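Local coordinates for class I phosphodiesterase PDEB1 (Leishmania major, PDB 2R8Q), which belongs to the cyclic nucleotide phosphodiesterase family and has an all-helical catalytic domain that holds zinc and magnesium ions and 3-isobutyl-1-methylxanthine, at residues T136-H140 against L207-V211. Numbering follows the deposited sequence.
With ZN (zinc ion), chain C.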
ATOM      1  N   THR A 136     -18.375  -0.885  -1.595  1.00 15.40           N
ATOM      2  CA  THR A 136     -17.159  -1.593  -1.982  1.00 15.09           C
ATOM      3  C   THR A 136     -17.021  -1.707  -3.498  1.00 15.55           C
ATOM      4  O   THR A 136     -15.918  -1.626  -4.037  1.00 14.04           O
ATOM      5  CB  THR A 136     -17.125  -3.001  -1.356  1.00 14.83           C
ATOM      6  OG1 THR A 136     -17.129  -2.876   0.071  1.00 15.41           O
ATOM      7  CG2 THR A 136     -15.869  -3.753  -1.777  1.00 17.91           C
ATOM      8  N   ALA A 137     -18.137  -1.891  -4.192  1.00 14.74           N
ATOM      9  CA  ALA A 137     -18.084  -1.996  -5.642  1.00 15.37           C
ATOM     10  C   ALA A 137     -17.355  -0.799  -6.264  1.00 14.23           C
ATOM     11  O   ALA A 137     -16.596  -0.955  -7.215  1.00 14.60           O
ATOM     12  CB  ALA A 137     -19.500  -2.104  -6.211  1.00 16.40           C
ATOM     13  N   LEU A 138     -17.568   0.393  -5.714  1.00 14.22           N
ATOM     14  CA  LEU A 138     -16.950   1.595  -6.260  1.00 13.85           C
ATOM     15  C   LEU A 138     -15.446   1.732  -6.028  1.00 13.82           C
ATOM     16  O   LEU A 138     -14.772   2.453  -6.762  1.00 15.12           O
ATOM     17  CB  LEU A 138     -17.668   2.842  -5.721  1.00 15.96           C
ATOM     18  CG  LEU A 138     -19.152   2.942  -6.089  1.00 18.69           C
ATOM     19  CD1 LEU A 138     -19.785   4.133  -5.380  1.00 20.21           C
ATOM     20  CD2 LEU A 138     -19.297   3.075  -7.602  1.00 17.44           C
ATOM     21  N   VAL A 139     -14.914   1.042  -5.023  1.00 13.73           N
ATOM     22  CA  VAL A 139     -13.489   1.135  -4.726  1.00 14.03           C
ATOM     23  C   VAL A 139     -12.704  -0.108  -5.125  1.00 13.50           C
ATOM     24  O   VAL A 139     -11.480  -0.100  -5.070  1.00 14.46           O
ATOM     25  CB  VAL A 139     -13.229   1.332  -3.206  1.00 14.17           C
ATOM     26  CG1 VAL A 139     -14.025   2.517  -2.676  1.00 16.34           C
ATOM     27  CG2 VAL A 139     -13.592   0.061  -2.448  1.00 14.86           C
ATOM     28  N   HIS A 140     -13.398  -1.156  -5.557  1.00 15.22           N
ATOM     29  CA  HIS A 140     -12.722  -2.422  -5.831  1.00 13.14           C
ATOM     30  C   HIS A 140     -11.634  -2.518  -6.898  1.00 14.10           C
ATOM     31  O   HIS A 140     -10.887  -3.496  -6.906  1.00 14.14           O
ATOM     32  CB  HIS A 140     -13.760  -3.545  -6.019  1.00 14.76           C
ATOM     33  CG  HIS A 140     -14.136  -3.809  -7.440  1.00 13.98           C
ATOM     34  ND1 HIS A 140     -15.077  -3.062  -8.118  1.00 14.12           N
ATOM     35  CD2 HIS A 140     -13.699  -4.746  -8.314  1.00 14.14           C
ATOM     36  CE1 HIS A 140     -15.200  -3.528  -9.347  1.00 15.28           C
ATOM     37  NE2 HIS A 140     -14.376  -4.550  -9.492  1.00 15.08           N
ATOM     38  N   LEU A 207     -15.298  -4.712   3.617  1.00 13.87           N
ATOM     39  CA  LEU A 207     -14.891  -4.083   2.368  1.00 13.48           C
ATOM     40  C   LEU A 207     -13.577  -4.698   1.882  1.00 13.71           C
ATOM     41  O   LEU A 207     -13.457  -5.082   0.718  1.00 14.09           O
ATOM     42  CB  LEU A 207     -14.741  -2.569   2.573  1.00 14.82           C
ATOM     43  CG  LEU A 207     -14.261  -1.708   1.398  1.00 14.81           C
ATOM     44  CD1 LEU A 207     -14.757  -0.279   1.576  1.00 16.97           C
ATOM     45  CD2 LEU A 207     -12.736  -1.747   1.320  1.00 16.51           C
ATOM     46  N   ILE A 208     -12.605  -4.810   2.783  1.00 14.18           N
ATOM     47  CA  ILE A 208     -11.303  -5.375   2.445  1.00 14.19           C
ATOM     48  C   ILE A 208     -11.418  -6.840   2.008  1.00 15.97           C
ATOM     49  O   ILE A 208     -10.812  -7.242   1.010  1.00 15.12           O
ATOM     50  CB  ILE A 208     -10.334  -5.225   3.644  1.00 14.66           C
ATOM     51  CG1 ILE A 208      -9.994  -3.741   3.815  1.00 15.80           C
ATOM     52  CG2 ILE A 208      -9.080  -6.075   3.432  1.00 15.58           C
ATOM     53  CD1 ILE A 208      -9.365  -3.371   5.150  1.00 15.97           C
ATOM     54  N   ASP A 209     -12.195  -7.634   2.743  1.00 15.10           N
ATOM     55  CA  ASP A 209     -12.376  -9.039   2.385  1.00 15.79           C
ATOM     56  C   ASP A 209     -12.947  -9.157   0.980  1.00 15.67           C
ATOM     57  O   ASP A 209     -12.514  -9.992   0.182  1.00 15.67           O
ATOM     58  CB  ASP A 209     -13.336  -9.747   3.350  1.00 17.84           C
ATOM     59  CG  ASP A 209     -12.723 -10.003   4.714  1.00 20.76           C
ATOM     60  OD1 ASP A 209     -11.476 -10.074   4.812  1.00 23.31           O
ATOM     61  OD2 ASP A 209     -13.498 -10.159   5.683  1.00 23.31           O
ATOM     62  N   CYS A 210     -13.931  -8.316   0.684  1.00 15.59           N
ATOM     63  CA  CYS A 210     -14.571  -8.338  -0.622  1.00 13.11           C
ATOM     64  C   CYS A 210     -13.632  -7.948  -1.756  1.00 14.64           C
ATOM     65  O   CYS A 210     -13.621  -8.594  -2.800  1.00 15.23           O
ATOM     66  CB  CYS A 210     -15.805  -7.435  -0.615  1.00 14.55           C
ATOM     67  SG  CYS A 210     -17.205  -8.197   0.236  1.00 17.14           S
ATOM     68  N   VAL A 211     -12.842  -6.899  -1.555  1.00 14.21           N
ATOM     69  CA  VAL A 211     -11.910  -6.480  -2.595  1.00 13.87           C
ATOM     70  C   VAL A 211     -10.854  -7.563  -2.821  1.00 13.22           C
ATOM     71  O   VAL A 211     -10.532  -7.902  -3.959  1.00 14.32           O
ATOM     72  CB  VAL A 211     -11.192  -5.159  -2.227  1.00 12.42           C
ATOM     73  CG1 VAL A 211     -10.184  -4.797  -3.311  1.00 15.00           C
ATOM     74  CG2 VAL A 211     -12.203  -4.039  -2.073  1.00 14.54           C
TER
HETATM   75 ZN    ZN C   1     -13.407  -5.411 -11.306  1.00 16.99          ZN
HETATM   76  O   HOH W   1     -12.044  -6.763 -10.323  1.00 17.59           O
HETATM   77  O   HOH W   2     -12.448  -6.559 -13.039  1.00 18.68           O
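CA separations of 5.5 Å for Thr136–Leu207 and 5.3 Å for His140–Val211 show two backbones in close approach, the end region of helix 127-139 against helix 197-212, joined by van der Waals contact with no hydrogen bond between the segments. Thr136 chi1 of -61° (m) lets OG1 turn back to hydrogen-bond Val132 O, 3.4 Å from Leu207 CG, while Thr136 CG2 lies 3.7 Å from Val211 CG2 and 3.9 Å from Cys210 CB. Val139 CG2 approaches Leu207 CD1 (4.2 Å) and Val211 CG2 (4.3 Å). His140 has an unusual chi1 of 95°; its ND1 donates to Ala137 O (2.7 Å, N-H...O angle 174°), consistent with holding the ring where His140 NE2 binds zinc at 2.2 Å, in the site completed by His104, Asp141, Asp254 and two waters. The backbone O of His140 lies 3.9 Å from Val211 CG1, joining the packing to this metal site of the HD-type fold. Around this buried contact, helix 239-254 meets Thr136 and Cys210, helix 80-92 meets Val139, and helix 171-184 touches both valines.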